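Local coordinates for uncharacterized protein (Bacteroides ovatus, PDB 4IRT), which is of unknown function but, as a protein with a BNR repeat-like beta-propeller domain, has been proposed to be a neuraminidase, at residues A[73-79]-A[126-131]. Numbering follows the deposited sequence.
Sequences HNIISMM and YPEFYP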
# COMPACT_ATOMS: atom_id res chain seq x y z
N HIS A 73 10.45 -6.18 6.21
CA HIS A 73 10.37 -4.78 5.84
C HIS A 73 10.85 -4.48 4.43
O HIS A 73 10.45 -3.47 3.82
CB HIS A 73 11.19 -3.90 6.78
CG HIS A 73 10.64 -3.86 8.17
ND1 HIS A 73 10.96 -4.81 9.12
CD2 HIS A 73 9.78 -3.00 8.77
CE1 HIS A 73 10.31 -4.54 10.24
NE2 HIS A 73 9.61 -3.43 10.06
N ASN A 74 11.74 -5.35 3.95
CA ASN A 74 12.60 -5.04 2.81
C ASN A 74 11.93 -5.28 1.43
O ASN A 74 12.51 -5.90 0.51
CB ASN A 74 13.90 -5.83 2.94
CG ASN A 74 14.81 -5.31 4.04
OD1 ASN A 74 14.36 -5.05 5.17
ND2 ASN A 74 16.09 -5.17 3.73
N ILE A 75 10.72 -4.76 1.30
CA ILE A 75 9.85 -5.03 0.16
C ILE A 75 10.30 -4.40 -1.16
O ILE A 75 11.16 -3.51 -1.19
CB ILE A 75 8.41 -4.58 0.46
CG1 ILE A 75 8.36 -3.06 0.71
CG2 ILE A 75 7.89 -5.35 1.67
CD1 ILE A 75 7.83 -2.30 -0.46
N ILE A 76 9.68 -4.87 -2.22
CA ILE A 76 9.82 -4.33 -3.57
C ILE A 76 8.53 -3.55 -3.90
O ILE A 76 7.40 -4.09 -3.80
CB ILE A 76 9.90 -5.47 -4.60
CG1 ILE A 76 11.07 -6.42 -4.34
CG2 ILE A 76 9.96 -4.90 -6.03
CD1 ILE A 76 10.78 -7.84 -4.79
N SER A 77 8.70 -2.31 -4.33
CA SER A 77 7.63 -1.55 -4.94
C SER A 77 8.02 -1.18 -6.38
O SER A 77 9.15 -0.72 -6.64
CB SER A 77 7.36 -0.25 -4.16
OG SER A 77 6.66 -0.47 -2.94
N MSE A 78 7.06 -1.34 -7.29
CA MSE A 78 7.24 -1.02 -8.71
C MSE A 78 6.13 -0.16 -9.26
O MSE A 78 5.04 -0.00 -8.64
CB MSE A 78 7.33 -2.32 -9.51
CG MSE A 78 5.98 -2.85 -9.91
SE MSE A 78 5.91 -4.68 -10.60
CE MSE A 78 7.19 -4.53 -12.00
N MSE A 79 6.38 0.43 -10.43
CA MSE A 79 5.41 1.26 -11.14
C MSE A 79 5.87 1.46 -12.55
O MSE A 79 7.06 1.34 -12.83
CB MSE A 79 5.28 2.62 -10.45
CG MSE A 79 4.25 3.59 -11.02
SE MSE A 79 2.44 2.86 -11.16
CE MSE A 79 2.19 2.20 -9.36
N TYR A 126 10.40 1.76 3.29
CA TYR A 126 9.04 1.83 2.72
C TYR A 126 8.95 2.65 1.42
O TYR A 126 8.25 3.65 1.35
CB TYR A 126 8.04 2.37 3.75
CG TYR A 126 8.07 1.64 5.07
CD1 TYR A 126 7.95 0.25 5.13
CD2 TYR A 126 8.23 2.33 6.26
CE1 TYR A 126 7.99 -0.43 6.33
CE2 TYR A 126 8.26 1.66 7.48
CZ TYR A 126 8.13 0.29 7.51
OH TYR A 126 8.16 -0.35 8.72
N PRO A 127 9.66 2.19 0.37
CA PRO A 127 9.49 2.82 -0.94
C PRO A 127 8.07 2.61 -1.50
O PRO A 127 7.56 1.49 -1.44
CB PRO A 127 10.52 2.09 -1.81
CG PRO A 127 10.61 0.70 -1.18
CD PRO A 127 10.50 0.97 0.30
N GLU A 128 7.46 3.68 -2.01
CA GLU A 128 6.14 3.64 -2.63
C GLU A 128 6.10 4.52 -3.86
O GLU A 128 6.57 5.66 -3.80
CB GLU A 128 5.04 4.18 -1.69
CG GLU A 128 4.96 3.61 -0.29
CD GLU A 128 4.16 4.53 0.66
OE1 GLU A 128 3.24 5.24 0.23
OE2 GLU A 128 4.47 4.58 1.86
N PHE A 129 5.51 4.01 -4.96
CA PHE A 129 5.31 4.74 -6.19
C PHE A 129 3.81 4.98 -6.41
O PHE A 129 2.99 4.13 -6.08
CB PHE A 129 5.82 3.96 -7.39
CG PHE A 129 7.32 3.85 -7.49
CD1 PHE A 129 8.07 4.89 -8.01
CD2 PHE A 129 7.97 2.68 -7.12
CE1 PHE A 129 9.45 4.79 -8.09
CE2 PHE A 129 9.34 2.58 -7.22
CZ PHE A 129 10.08 3.63 -7.73
N TYR A 130 3.48 6.11 -7.05
CA TYR A 130 2.13 6.43 -7.49
C TYR A 130 2.23 7.14 -8.82
O TYR A 130 3.11 8.00 -9.02
CB TYR A 130 1.40 7.33 -6.47
CG TYR A 130 1.44 6.77 -5.07
CD1 TYR A 130 0.48 5.87 -4.64
CD2 TYR A 130 2.49 7.09 -4.19
CE1 TYR A 130 0.52 5.32 -3.37
CE2 TYR A 130 2.55 6.53 -2.93
CZ TYR A 130 1.57 5.65 -2.53
OH TYR A 130 1.62 5.09 -1.29
N PRO A 131 1.31 6.82 -9.75
CA PRO A 131 1.32 7.49 -11.03
C PRO A 131 0.55 8.81 -10.98
O PRO A 131 -0.50 8.89 -10.35
CB PRO A 131 0.59 6.50 -11.93
CG PRO A 131 -0.44 5.95 -11.03
CD PRO A 131 0.20 5.86 -9.65
O HOH W 1 11.18 -1.06 3.20
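Ser77 reaches across from strand 76-79 and gives its hydroxyl hydrogen to the carbonyl oxygen of Pro127, OG to O 2.6 Å, the one direct hydrogen bond between the two segments. The donor arrives well out of the carbonyl plane, tilted 33°. The same oxygen accepts from the Asn25 backbone N. Replacing Ser77 by alanine is likely to leave the Pro127 carbonyl without this donor and the Asn25 N-H without this acceptor.

Packing is tightest further along, where Met79 and Phe129 lie side by side, pointing opposite ways, their CB atoms 3.4 Å apart. The Phe129 ring turns its edge to the Ser77 carbonyl, CE2 lying 3.4 Å from O in the ring plane. Met79, a selenomethionine, holds CG anti to its backbone N (chi1 -177°), then bends twice, bringing SE to 4.0 Å from Pro131 CD. Ile75 extends the apolar seam more thinly, CD1 to Pro127 CG 4.2 Å.

At the looser end, where His73 and Tyr126 are partly exposed, one water bridges the backbones, donating to His73 O and accepting from Tyr126 N. Tyr126 OH sits at the edge of the His73 imidazole, 3.1 Å from CD2, while His73 ND1 bonds to Asp71.

The strands run nearly parallel, 15° apart with axes 6.2 Å from each other, yet each is an edge strand of its own antiparallel sheet, the first strand of consecutive propeller blades, and the centre of the contact lies about 8 Å from the centre of the chain. On the far sides Ile76 and Met78 pack on strand 34-40, and Glu128 and Tyr130 on strand 178-185.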